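Local coordinates for protein Alpha/beta hydrolase (Legionella pneumophila subsp. pneumophila str. Philadelphia 1, PDB 4EZI) that is of unknown function but has the alpha/beta-hydrolase fold and may act as a lipase, at residues G75-H81 / K162-Y168; S108-M112 / F366-E370; I100-Y105 / L359-V363; L137-I142 / V177-L182. One frame throughout, in Å; residues are numbered along the deposited sequence.

In the fold
Contact 1 pairs two neighbouring parallel strands in the middle of the sheet, and the other contacts lie on its two faces. Contacts 2 and 3, with centres about 9 Å apart, use successive parts of helix 355-370 over the face that carries Tyr79 and Tyr164. Contact 4 joins two helices on the opposite face, where Met178 reaches Ser78 and Gln80; its centre is about 11 Å from that of contact 1. Strand 162-168 leads into a probable nucleophile elbow at Gly167, Ser169 and Gly171, with His351 and Asp318 as likely triad partners. The side chain of Tyr168 is about 9 Å from a bound PEG, and Gln362 of contact 3 hydrogen-bonds to Gly167 O.

Contact 1. Residues G75-H81 / K162-Y168; sequences GIISYQH and KLYLAGY
The ring of Tyr79 has Gly167 CA over one face, 3.6 Å above its plane and displaced toward the rim, a CH-pi contact, while Tyr164 meets Ile77 CB at its edge. Each ring also stacks on a further tyrosine, Tyr79 on Tyr101 and Tyr164 on Tyr111. The backbones beneath are adjacent parallel strands in the central sheet of the alpha/beta-hydrolase fold, and 162-168 runs into the probable nucleophile elbow. Six N-H...O bonds zip them together, from Ile76 N to Lys162 O at one end to Tyr168 N on Gln80 O, the longest at 3.3 Å. Tyr79, with CG anti to its own N (chi1 -174°), extends past Gly167 until its OH lies 3.4 Å from Tyr168 CB. Tyr168 OH bonds to His351 O. On the sheet side carrying Tyr79, the Ile77 and Tyr164 side chains cross at about a right angle, Ile77 CG1 3.9 Å from Tyr164 CB; on the reverse side Ile76 CG2 packs on Leu163 CD1. The bend of Gln80 at chi2 (61°) folds its amide back on Ser78. Ser78 OG donates to Gln80 OE1 at 2.7 Å, while Gln80 NE2 approaches Ser78 O from above its carbonyl plane, 3.0 Å away.

Contact 2. Residues S108-M112 / F366-E370; sequences SAGYM and FKQFE
Ala109 CA and Lys367 CA lie 7.9 Å apart, just where Gly110, at positive phi (80°), turns the chain out of helix 99-108 toward strand 112-116. The bend of Lys367 at chi2 (-77°) brings its NZ to this turn. Lys367 NZ meets Ala109 O in the carbonyl plane, on a lone pair, at 2.9 Å. The same nitrogen forms a salt bridge with Glu370 OE1, 2.8 Å away and on the syn side of the carboxylate. That oxygen has a second donor: Tyr111 OH comes to Glu370 OE1 at 2.7 Å, from well above the carboxylate plane (50°). Charge on the lysine would be expected to favour the ionised carboxylate, although both residues are partly open to solvent. Water 1 extends the network, accepting a long bond (3.3 Å) from Lys367 NZ and donating to Ser108 O. Apolar contacts frame the polar cluster: Ala109 CB, over the rim of one face of the Tyr111 ring in its own loop, also touches Lys367 CE at 3.7 Å, while Phe366 CB approaches Tyr111 CE2 at 4.1 Å. The last turn of C-terminal helix 355-370 is thus tied to the return leg of the beta-alpha-beta crossover 74-80/99-108/112-116 of the alpha/beta-hydrolase fold.

Contact 3. Residues I100-Y105 / L359-V363; sequences IYLAAY and LKEQV
From CB, with CG beside the backbone N (chi1 -73°), the ring of Tyr105 slants toward Leu359, Gln362 and Val363, in segment 359-363 of helix 355-370. Along one side of the ring, CD1 and CE1 of Tyr105 pass Val363 CG2, the nearer, CE1, at 3.8 Å. Along the other, CD2 and CE2 come obliquely to Leu359 CD1, an approach modelled too short to be trusted in detail. At the tip Tyr105 OH makes a weak hydrogen bond of 3.0 Å to Gln362 OE1, which lies near the plane of the ring; the ring and amide planes are 43° apart. The helix axes run at 33° to one another and 10.8 Å apart, a gap that side chains bridge. Leu359, deposited in two conformers, sits in the given one as a knob in the hole formed by Ile100, Tyr101, Ala104 and Tyr105. Its CD2 lies 3.9 Å from Ile100 CG1 and 4.2 Å from Ala104 CB. Val363 CG2 completes the row, also against Ala104 CB. Gln362 NE2 donates to Ala195 O and to Gly167 O of the sheet. Bonding to those two carbonyls is consistent with NE2 on that side and leaves OE1 toward the tyrosine as acceptor; an otherwise apolar, buried interface thus carries one polar link between the helices, and a weak one.

Contact 4. Residues L137-I142 / V177-L182; sequences LASSSI and VMFEML
Two helices cross here at close quarters on one face of the central sheet of the alpha/beta-hydrolase fold: 137-142 belongs to helix 134-154, and 177-182 to helix 170-185, which follows the probable nucleophile elbow. Their axes pass 8.2 Å apart at 74°, and the close approach falls at the small Ala138, whose CA lies 4.2 Å from Met178 CA. Ala138 CB sits against Val177 O at 3.5 Å, with Val177 CG2 beside it. Both methionines are selenomethionines and use different shapes. Met178 is fully extended, passing Ile142 CG1 with its CG before SE comes to Ser141 CB at 3.9 Å, and continues to the sheet at Ser78 and Gln80. Met181 runs straight to SE and then bends at chi3 (-76°), which turns its CE back onto Ala138 CB, 3.6 Å away. Ile142 lies against Met178, Met181 and Leu182: its CD1 touches Met181 CG at 3.6 Å, while the Ile142 and Leu182 side chains pass in opposite directions, CG1 against CD2. The contact is apolar, and the hydroxyl of Ser141 is turned back into its own helix. Ser141 OG donates to Leu137 O at 2.8 Å, an oxygen that also accepts from Ser141 N.

Contact 1. Residues G75-H81 / K162-Y168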
loop_
_atom_site.group_PDB
_atom_site.type_symbol
_atom_site.label_atom_id
_atom_site.label_comp_id
_atom_site.label_asym_id
_atom_site.label_seq_id
_atom_site.Cartn_x
_atom_site.Cartn_y
_atom_site.Cartn_z
ATOM N N GLY A 75 7.251 -18.426 -5.890
ATOM C CA GLY A 75 6.555 -17.810 -4.758
ATOM C C GLY A 75 5.725 -16.629 -5.225
ATOM O O GLY A 75 5.932 -16.103 -6.326
ATOM N N ILE A 76 4.788 -16.190 -4.381
ATOM C CA ILE A 76 3.950 -15.024 -4.667
ATOM C C ILE A 76 4.330 -13.869 -3.771
ATOM O O ILE A 76 4.487 -14.055 -2.580
ATOM C CB ILE A 76 2.448 -15.344 -4.449
ATOM C CG1 ILE A 76 1.998 -16.439 -5.414
ATOM C CG2 ILE A 76 1.562 -14.127 -4.616
ATOM C CD1 ILE A 76 0.561 -16.907 -5.185
ATOM N N ILE A 77 4.451 -12.682 -4.363
ATOM C CA ILE A 77 4.588 -11.454 -3.588
ATOM C C ILE A 77 3.378 -10.575 -3.887
ATOM O O ILE A 77 3.047 -10.336 -5.057
ATOM C CB ILE A 77 5.937 -10.760 -3.846
ATOM C CG1 ILE A 77 6.205 -9.603 -2.858
ATOM C CG2 ILE A 77 6.120 -10.334 -5.296
ATOM C CD1 ILE A 77 5.677 -8.263 -3.259
ATOM N N SER A 78 2.683 -10.160 -2.824
ATOM C CA SER A 78 1.568 -9.227 -2.945
ATOM C C SER A 78 2.121 -7.872 -2.555
ATOM O O SER A 78 2.531 -7.687 -1.412
ATOM C CB SER A 78 0.406 -9.654 -2.025
ATOM O OG SER A 78 -0.723 -8.820 -2.157
ATOM N N TYR A 79 2.125 -6.942 -3.501
ATOM C CA TYR A 79 2.670 -5.624 -3.318
ATOM C C TYR A 79 1.535 -4.582 -3.350
ATOM O O TYR A 79 0.846 -4.457 -4.364
ATOM C CB TYR A 79 3.731 -5.270 -4.389
ATOM C CG TYR A 79 4.371 -3.948 -4.070
ATOM C CD1 TYR A 79 3.819 -2.748 -4.529
ATOM C CD2 TYR A 79 5.455 -3.888 -3.221
ATOM C CE1 TYR A 79 4.382 -1.540 -4.188
ATOM C CE2 TYR A 79 6.009 -2.686 -2.826
ATOM C CZ TYR A 79 5.466 -1.512 -3.304
ATOM O OH TYR A 79 6.018 -0.306 -2.927
ATOM N N GLN A 80 1.443 -3.825 -2.258
ATOM C CA GLN A 80 0.401 -2.828 -2.038
ATOM C C GLN A 80 0.985 -1.432 -2.250
ATOM O O GLN A 80 1.859 -0.972 -1.507
ATOM C CB GLN A 80 -0.115 -2.985 -0.623
ATOM C CG GLN A 80 -0.999 -4.194 -0.386
ATOM C CD GLN A 80 -0.321 -5.519 -0.642
ATOM O OE1 GLN A 80 -0.708 -6.220 -1.570
ATOM N NE2 GLN A 80 0.663 -5.883 0.185
ATOM N N HIS A 81 0.483 -0.742 -3.260
ATOM C CA HIS A 81 1.021 0.553 -3.673
ATOM C C HIS A 81 0.727 1.691 -2.705
ATOM O O HIS A 81 -0.182 1.616 -1.876
ATOM C CB HIS A 81 0.554 0.910 -5.097
ATOM C CG HIS A 81 -0.902 1.241 -5.208
ATOM N ND1 HIS A 81 -1.419 2.451 -4.786
ATOM C CD2 HIS A 81 -1.926 0.582 -5.795
ATOM C CE1 HIS A 81 -2.716 2.488 -5.041
ATOM N NE2 HIS A 81 -3.045 1.376 -5.679
ATOM N N LYS A 162 5.271 -20.296 -0.788
ATOM C CA LYS A 162 5.930 -19.072 -0.311
ATOM C C LYS A 162 5.055 -17.865 -0.671
ATOM O O LYS A 162 4.625 -17.710 -1.816
ATOM C CB LYS A 162 7.309 -18.890 -0.932
ATOM C CG LYS A 162 8.356 -19.959 -0.537
ATOM C CD LYS A 162 8.905 -19.746 0.863
ATOM C CE LYS A 162 10.037 -20.742 1.196
ATOM N NZ LYS A 162 10.572 -20.548 2.572
ATOM N N LEU A 163 4.810 -17.019 0.328
ATOM C CA LEU A 163 3.981 -15.832 0.193
ATOM C C LEU A 163 4.621 -14.673 0.942
ATOM O O LEU A 163 4.855 -14.746 2.158
ATOM C CB LEU A 163 2.578 -16.104 0.728
ATOM C CG LEU A 163 1.609 -14.924 0.761
ATOM C CD1 LEU A 163 1.356 -14.311 -0.625
ATOM C CD2 LEU A 163 0.305 -15.343 1.399
ATOM N N TYR A 164 4.894 -13.591 0.226
ATOM C CA TYR A 164 5.553 -12.422 0.780
ATOM C C TYR A 164 4.620 -11.213 0.636
ATOM O O TYR A 164 3.982 -11.070 -0.401
ATOM C CB TYR A 164 6.862 -12.146 0.023
ATOM C CG TYR A 164 7.717 -13.373 -0.220
ATOM C CD1 TYR A 164 8.481 -13.930 0.790
ATOM C CD2 TYR A 164 7.712 -14.004 -1.455
ATOM C CE1 TYR A 164 9.263 -15.077 0.548
ATOM C CE2 TYR A 164 8.471 -15.119 -1.706
ATOM C CZ TYR A 164 9.228 -15.675 -0.698
ATOM O OH TYR A 164 10.006 -16.779 -0.946
ATOM N N LEU A 165 4.566 -10.342 1.641
ATOM C CA LEU A 165 3.675 -9.176 1.591
ATOM C C LEU A 165 4.517 -7.913 1.776
ATOM O O LEU A 165 5.220 -7.795 2.775
ATOM C CB LEU A 165 2.616 -9.249 2.699
ATOM C CG LEU A 165 1.845 -10.565 2.866
ATOM C CD1 LEU A 165 0.910 -10.430 4.070
ATOM C CD2 LEU A 165 1.103 -11.002 1.617
ATOM N N ALA A 166 4.404 -6.949 0.864
ATOM C CA ALA A 166 5.143 -5.686 0.972
ATOM C C ALA A 166 4.289 -4.551 0.428
ATOM O O ALA A 166 3.356 -4.762 -0.323
ATOM C CB ALA A 166 6.469 -5.743 0.222
ATOM N N GLY A 167 4.693 -3.336 0.765
ATOM C CA GLY A 167 4.065 -2.158 0.213
ATOM C C GLY A 167 4.805 -0.938 0.683
ATOM O O GLY A 167 5.727 -1.053 1.492
ATOM N N TYR A 168 4.380 0.245 0.229
ATOM C CA TYR A 168 5.044 1.496 0.637
ATOM C C TYR A 168 3.982 2.515 0.971
ATOM O O TYR A 168 2.994 2.662 0.263
ATOM C CB TYR A 168 5.941 2.027 -0.488
ATOM C CG TYR A 168 6.988 3.015 0.002
ATOM C CD1 TYR A 168 8.108 2.555 0.672
ATOM C CD2 TYR A 168 6.861 4.396 -0.167
ATOM C CE1 TYR A 168 9.080 3.442 1.144
ATOM C CE2 TYR A 168 7.806 5.281 0.312
ATOM C CZ TYR A 168 8.920 4.788 0.964
ATOM O OH TYR A 168 9.860 5.624 1.497
#

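Contact 2. Residues S108-M112 / F366-E370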
loop_
_atom_site.group_PDB
_atom_site.type_symbol
_atom_site.label_atom_id
_atom_site.label_comp_id
_atom_site.label_asym_id
_atom_site.label_seq_id
_atom_site.Cartn_x
_atom_site.Cartn_y
_atom_site.Cartn_z
ATOM N N SER A 108 13.707 -9.808 -11.578
ATOM C CA SER A 108 14.879 -10.162 -10.789
ATOM C C SER A 108 14.559 -11.266 -9.783
ATOM O O SER A 108 15.111 -12.372 -9.884
ATOM C CB SER A 108 15.488 -8.935 -10.086
ATOM O OG SER A 108 16.577 -9.330 -9.284
ATOM N N ALA A 109 13.675 -10.994 -8.817
ATOM C CA ALA A 109 13.504 -11.962 -7.722
ATOM C C ALA A 109 12.807 -13.238 -8.159
ATOM O O ALA A 109 12.930 -14.255 -7.490
ATOM C CB ALA A 109 12.766 -11.307 -6.529
ATOM N N GLY A 110 12.076 -13.195 -9.265
ATOM C CA GLY A 110 11.393 -14.367 -9.796
ATOM C C GLY A 110 10.071 -14.737 -9.142
ATOM O O GLY A 110 9.631 -15.866 -9.260
ATOM N N TYR A 111 9.418 -13.771 -8.498
ATOM C CA TYR A 111 8.150 -14.014 -7.852
ATOM C C TYR A 111 7.001 -13.654 -8.776
ATOM O O TYR A 111 7.086 -12.715 -9.581
ATOM C CB TYR A 111 8.023 -13.189 -6.560
ATOM C CG TYR A 111 9.140 -13.380 -5.535
ATOM C CD1 TYR A 111 9.781 -14.598 -5.369
ATOM C CD2 TYR A 111 9.533 -12.332 -4.731
ATOM C CE1 TYR A 111 10.780 -14.762 -4.414
ATOM C CE2 TYR A 111 10.515 -12.473 -3.793
ATOM C CZ TYR A 111 11.156 -13.686 -3.636
ATOM O OH TYR A 111 12.143 -13.814 -2.676
HETATM N N MSE A 112 5.907 -14.403 -8.659
HETATM C CA MSE A 112 4.641 -13.981 -9.219
HETATM C C MSE A 112 4.170 -12.761 -8.457
HETATM O O MSE A 112 3.970 -12.846 -7.245
HETATM C CB MSE A 112 3.620 -15.110 -9.177
HETATM C CG MSE A 112 2.257 -14.659 -9.747
HETATM SE SE MSE A 112 0.994 -16.114 -9.922
HETATM C CE MSE A 112 -0.297 -15.572 -8.641
ATOM N N PHE A 366 12.866 -10.805 1.792
ATOM C CA PHE A 366 12.135 -11.932 1.247
ATOM C C PHE A 366 13.065 -13.045 0.789
ATOM O O PHE A 366 12.807 -14.231 1.033
ATOM C CB PHE A 366 11.218 -11.485 0.108
ATOM C CG PHE A 366 10.128 -10.542 0.556
ATOM C CD1 PHE A 366 9.748 -10.461 1.900
ATOM C CD2 PHE A 366 9.514 -9.702 -0.358
ATOM C CE1 PHE A 366 8.760 -9.608 2.295
ATOM C CE2 PHE A 366 8.499 -8.834 0.045
ATOM C CZ PHE A 366 8.124 -8.784 1.371
ATOM N N LYS A 367 14.183 -12.678 0.196
ATOM C CA LYS A 367 15.164 -13.683 -0.220
ATOM C C LYS A 367 15.702 -14.480 0.977
ATOM O O LYS A 367 15.908 -15.698 0.879
ATOM C CB LYS A 367 16.297 -13.030 -0.996
ATOM C CG LYS A 367 15.906 -12.595 -2.412
ATOM C CD LYS A 367 15.844 -13.800 -3.348
ATOM C CE LYS A 367 15.075 -13.493 -4.613
ATOM N NZ LYS A 367 14.868 -14.740 -5.419
ATOM N N GLN A 368 15.895 -13.808 2.115
ATOM C CA GLN A 368 16.346 -14.467 3.327
ATOM C C GLN A 368 15.383 -15.571 3.721
ATOM O O GLN A 368 15.812 -16.663 4.087
ATOM C CB GLN A 368 16.502 -13.457 4.460
ATOM C CG GLN A 368 16.965 -14.068 5.765
ATOM C CD GLN A 368 17.144 -13.049 6.873
ATOM O OE1 GLN A 368 17.329 -11.854 6.622
ATOM N NE2 GLN A 368 17.104 -13.531 8.114
ATOM N N PHE A 369 14.089 -15.300 3.644
ATOM C CA PHE A 369 13.082 -16.268 4.026
ATOM C C PHE A 369 12.703 -17.238 2.922
ATOM O O PHE A 369 12.194 -18.323 3.213
ATOM C CB PHE A 369 11.915 -15.578 4.754
ATOM C CG PHE A 369 12.355 -15.057 6.069
ATOM C CD1 PHE A 369 12.575 -15.953 7.106
ATOM C CD2 PHE A 369 12.737 -13.727 6.239
ATOM C CE1 PHE A 369 13.107 -15.522 8.293
ATOM C CE2 PHE A 369 13.254 -13.291 7.444
ATOM C CZ PHE A 369 13.435 -14.201 8.467
ATOM N N GLU A 370 13.011 -16.896 1.680
ATOM C CA GLU A 370 12.881 -17.837 0.569
ATOM C C GLU A 370 13.821 -19.030 0.756
ATOM O O GLU A 370 13.447 -20.161 0.466
ATOM C CB GLU A 370 13.223 -17.116 -0.741
ATOM C CG GLU A 370 13.101 -18.004 -1.979
ATOM C CD GLU A 370 13.250 -17.229 -3.314
ATOM O OE1 GLU A 370 13.621 -16.045 -3.308
ATOM O OE2 GLU A 370 12.978 -17.818 -4.368
HETATM O O HOH W 1 16.043 -14.669 -8.460
HETATM O O HOH W 2 12.490 -16.902 -6.857
#

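Contact 3. Residues I100-Y105 / L359-V363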
loop_
_atom_site.group_PDB
_atom_site.type_symbol
_atom_site.label_atom_id
_atom_site.label_comp_id
_atom_site.label_asym_id
_atom_site.label_seq_id
_atom_site.Cartn_x
_atom_site.Cartn_y
_atom_site.Cartn_z
ATOM N N ILE A 100 9.378 -0.440 -11.821
ATOM C CA ILE A 100 10.368 -0.842 -10.844
ATOM C C ILE A 100 9.887 -2.004 -9.968
ATOM O O ILE A 100 10.696 -2.845 -9.568
ATOM C CB ILE A 100 10.808 0.372 -9.965
ATOM C CG1 ILE A 100 12.090 0.084 -9.232
ATOM C CG2 ILE A 100 9.692 0.850 -9.048
ATOM C CD1 ILE A 100 13.315 -0.070 -10.156
ATOM N N TYR A 101 8.598 -2.055 -9.667
ATOM C CA TYR A 101 8.045 -3.123 -8.833
ATOM C C TYR A 101 8.091 -4.450 -9.556
ATOM O O TYR A 101 8.514 -5.460 -9.000
ATOM C CB TYR A 101 6.624 -2.786 -8.346
ATOM C CG TYR A 101 6.571 -1.401 -7.778
ATOM C CD1 TYR A 101 7.130 -1.132 -6.555
ATOM C CD2 TYR A 101 6.039 -0.348 -8.497
ATOM C CE1 TYR A 101 7.202 0.187 -6.041
ATOM C CE2 TYR A 101 6.101 0.949 -8.026
ATOM C CZ TYR A 101 6.674 1.215 -6.802
ATOM O OH TYR A 101 6.728 2.517 -6.363
ATOM N N LEU A 102 7.711 -4.447 -10.825
ATOM C CA LEU A 102 7.821 -5.644 -11.656
ATOM C C LEU A 102 9.275 -6.096 -11.827
ATOM O O LEU A 102 9.595 -7.278 -11.703
ATOM C CB LEU A 102 7.215 -5.413 -13.035
ATOM C CG LEU A 102 5.729 -5.113 -13.072
ATOM C CD1 LEU A 102 5.307 -5.004 -14.526
ATOM C CD2 LEU A 102 4.907 -6.202 -12.357
ATOM N N ALA A 103 10.154 -5.132 -12.072
ATOM C CA ALA A 103 11.546 -5.429 -12.329
ATOM C C ALA A 103 12.205 -6.076 -11.116
ATOM O O ALA A 103 12.936 -7.058 -11.232
ATOM C CB ALA A 103 12.276 -4.176 -12.776
ATOM N N ALA A 104 11.968 -5.488 -9.948
ATOM C CA ALA A 104 12.611 -5.968 -8.734
ATOM C C ALA A 104 12.043 -7.315 -8.282
ATOM O O ALA A 104 12.787 -8.248 -8.012
ATOM C CB ALA A 104 12.484 -4.893 -7.635
ATOM N N TYR A 105 10.724 -7.393 -8.172
ATOM C CA TYR A 105 10.080 -8.575 -7.617
ATOM C C TYR A 105 9.884 -9.709 -8.603
ATOM O O TYR A 105 9.872 -10.874 -8.191
ATOM C CB TYR A 105 8.728 -8.199 -7.010
ATOM C CG TYR A 105 8.808 -7.430 -5.717
ATOM C CD1 TYR A 105 9.314 -8.023 -4.579
ATOM C CD2 TYR A 105 8.350 -6.111 -5.609
ATOM C CE1 TYR A 105 9.389 -7.338 -3.372
ATOM C CE2 TYR A 105 8.422 -5.407 -4.413
ATOM C CZ TYR A 105 8.939 -6.024 -3.297
ATOM O OH TYR A 105 8.989 -5.384 -2.069
ATOM N N LEU A 359 12.736 -0.505 -1.105
ATOM C CA LEU A 359 12.399 -1.640 -1.969
ATOM C C LEU A 359 13.510 -2.699 -1.963
ATOM O O LEU A 359 13.239 -3.903 -1.936
ATOM C CB LEU A 359 12.045 -1.146 -3.381
ATOM C CG LEU A 359 11.623 -2.146 -4.475
ATOM C CD1 LEU A 359 10.536 -3.080 -4.028
ATOM C CD2 LEU A 359 11.198 -1.396 -5.743
ATOM N N LYS A 360 14.757 -2.246 -2.033
ATOM C CA LYS A 360 15.900 -3.177 -2.025
ATOM C C LYS A 360 15.925 -3.993 -0.734
ATOM O O LYS A 360 16.129 -5.212 -0.766
ATOM C CB LYS A 360 17.205 -2.399 -2.217
ATOM C CG LYS A 360 18.472 -3.241 -2.239
ATOM C CD LYS A 360 18.453 -4.365 -3.222
ATOM C CE LYS A 360 19.875 -4.953 -3.464
ATOM N NZ LYS A 360 20.746 -4.885 -2.246
ATOM N N GLU A 361 15.676 -3.332 0.390
ATOM C CA GLU A 361 15.590 -4.035 1.663
ATOM C C GLU A 361 14.473 -5.054 1.693
ATOM O O GLU A 361 14.626 -6.134 2.277
ATOM C CB GLU A 361 15.452 -3.082 2.833
ATOM C CG GLU A 361 16.606 -2.108 3.039
ATOM C CD GLU A 361 17.963 -2.744 3.339
ATOM O OE1 GLU A 361 18.032 -3.860 3.885
ATOM O OE2 GLU A 361 18.984 -2.080 3.046
ATOM N N GLN A 362 13.325 -4.708 1.118
ATOM C CA GLN A 362 12.201 -5.649 1.073
ATOM C C GLN A 362 12.577 -6.910 0.303
ATOM O O GLN A 362 12.363 -8.018 0.784
ATOM C CB GLN A 362 10.962 -4.980 0.444
ATOM C CG GLN A 362 10.389 -3.879 1.310
ATOM C CD GLN A 362 9.348 -3.038 0.586
ATOM O OE1 GLN A 362 9.411 -2.843 -0.624
ATOM N NE2 GLN A 362 8.375 -2.526 1.328
ATOM N N VAL A 363 13.127 -6.731 -0.888
ATOM C CA VAL A 363 13.549 -7.883 -1.697
ATOM C C VAL A 363 14.554 -8.763 -0.942
ATOM O O VAL A 363 14.441 -9.978 -0.910
ATOM C CB VAL A 363 14.159 -7.460 -3.079
ATOM C CG1 VAL A 363 14.712 -8.703 -3.842
ATOM C CG2 VAL A 363 13.141 -6.696 -3.917
#

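Contact 4. Residues L137-I142 / V177-L182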
loop_
_atom_site.group_PDB
_atom_site.type_symbol
_atom_site.label_atom_id
_atom_site.label_comp_id
_atom_site.label_asym_id
_atom_site.label_seq_id
_atom_site.Cartn_x
_atom_site.Cartn_y
_atom_site.Cartn_z
ATOM N N LEU A 137 -8.906 -1.785 2.681
ATOM C CA LEU A 137 -7.553 -2.017 2.172
ATOM C C LEU A 137 -7.173 -3.486 2.408
ATOM O O LEU A 137 -6.625 -4.159 1.539
ATOM C CB LEU A 137 -6.544 -1.076 2.805
ATOM C CG LEU A 137 -6.574 0.372 2.312
ATOM C CD1 LEU A 137 -5.665 1.263 3.143
ATOM C CD2 LEU A 137 -6.240 0.485 0.809
ATOM N N ALA A 138 -7.524 -4.013 3.576
ATOM C CA ALA A 138 -7.206 -5.407 3.900
ATOM C C ALA A 138 -8.006 -6.364 3.014
ATOM O O ALA A 138 -7.443 -7.259 2.366
ATOM C CB ALA A 138 -7.484 -5.678 5.395
ATOM N N SER A 139 -9.324 -6.202 2.959
ATOM C CA SER A 139 -10.130 -7.166 2.232
ATOM C C SER A 139 -9.886 -7.090 0.729
ATOM O O SER A 139 -9.810 -8.124 0.058
ATOM C CB SER A 139 -11.634 -6.968 2.534
ATOM O OG SER A 139 -12.075 -5.658 2.270
ATOM N N SER A 140 -9.726 -5.885 0.170
ATOM C CA SER A 140 -9.485 -5.758 -1.249
ATOM C C SER A 140 -8.142 -6.388 -1.638
ATOM O O SER A 140 -8.027 -6.962 -2.722
ATOM C CB SER A 140 -9.575 -4.304 -1.734
ATOM O OG SER A 140 -8.526 -3.511 -1.214
ATOM N N SER A 141 -7.150 -6.307 -0.758
ATOM C CA SER A 141 -5.848 -6.869 -1.055
ATOM C C SER A 141 -5.875 -8.406 -0.929
ATOM O O SER A 141 -5.291 -9.113 -1.755
ATOM C CB SER A 141 -4.811 -6.248 -0.130
ATOM O OG SER A 141 -4.650 -4.863 -0.356
ATOM N N ILE A 142 -6.559 -8.922 0.085
ATOM C CA ILE A 142 -6.691 -10.384 0.226
ATOM C C ILE A 142 -7.462 -10.989 -0.947
ATOM O O ILE A 142 -7.076 -12.013 -1.519
ATOM C CB ILE A 142 -7.338 -10.752 1.562
ATOM C CG1 ILE A 142 -6.380 -10.402 2.696
ATOM C CG2 ILE A 142 -7.741 -12.234 1.558
ATOM C CD1 ILE A 142 -6.983 -10.529 4.098
ATOM N N VAL A 177 -2.424 -4.301 7.614
ATOM C CA VAL A 177 -3.816 -4.697 7.858
ATOM C C VAL A 177 -4.195 -5.975 7.092
ATOM O O VAL A 177 -4.958 -6.812 7.597
ATOM C CB VAL A 177 -4.824 -3.531 7.659
ATOM C CG1 VAL A 177 -4.491 -2.405 8.639
ATOM C CG2 VAL A 177 -4.884 -3.042 6.205
HETATM N N MSE A 178 -3.612 -6.168 5.910
HETATM C CA MSE A 178 -3.758 -7.418 5.170
HETATM C C MSE A 178 -3.181 -8.583 5.992
HETATM O O MSE A 178 -3.807 -9.637 6.105
HETATM C CB MSE A 178 -3.009 -7.290 3.844
HETATM C CG MSE A 178 -3.026 -8.553 3.011
HETATM SE SE MSE A 178 -1.955 -8.320 1.430
HETATM C CE MSE A 178 -2.514 -9.954 0.584
ATOM N N PHE A 179 -1.979 -8.399 6.505
ATOM C CA PHE A 179 -1.315 -9.415 7.345
ATOM C C PHE A 179 -2.176 -9.795 8.560
ATOM O O PHE A 179 -2.414 -10.979 8.833
ATOM C CB PHE A 179 0.011 -8.821 7.766
ATOM C CG PHE A 179 0.936 -9.727 8.566
ATOM C CD1 PHE A 179 0.936 -11.119 8.488
ATOM C CD2 PHE A 179 1.874 -9.118 9.375
ATOM C CE1 PHE A 179 1.873 -11.865 9.207
ATOM C CE2 PHE A 179 2.823 -9.854 10.063
ATOM C CZ PHE A 179 2.804 -11.230 9.983
ATOM N N GLU A 180 -2.698 -8.781 9.258
ATOM C CA GLU A 180 -3.541 -8.996 10.406
ATOM C C GLU A 180 -4.768 -9.813 10.038
ATOM O O GLU A 180 -5.140 -10.760 10.754
ATOM C CB GLU A 180 -3.925 -7.639 11.027
ATOM C CG GLU A 180 -4.783 -7.743 12.251
ATOM C CD GLU A 180 -5.157 -6.411 12.813
ATOM O OE1 GLU A 180 -5.352 -5.470 12.011
ATOM O OE2 GLU A 180 -5.280 -6.300 14.051
HETATM N N MSE A 181 -5.425 -9.437 8.951
HETATM C CA MSE A 181 -6.648 -10.092 8.531
HETATM C C MSE A 181 -6.405 -11.503 8.019
HETATM O O MSE A 181 -7.234 -12.384 8.246
HETATM C CB MSE A 181 -7.385 -9.245 7.496
HETATM C CG MSE A 181 -8.760 -9.777 7.121
HETATM SE SE MSE A 181 -9.726 -8.647 5.876
HETATM C CE MSE A 181 -10.276 -7.217 7.100
ATOM N N LEU A 182 -5.295 -11.725 7.333
ATOM C CA LEU A 182 -4.933 -13.088 6.942
ATOM C C LEU A 182 -4.767 -13.991 8.170
ATOM O O LEU A 182 -5.301 -15.100 8.220
ATOM C CB LEU A 182 -3.657 -13.104 6.100
ATOM C CG LEU A 182 -3.813 -12.666 4.633
ATOM C CD1 LEU A 182 -2.432 -12.573 3.995
ATOM C CD2 LEU A 182 -4.733 -13.611 3.857
#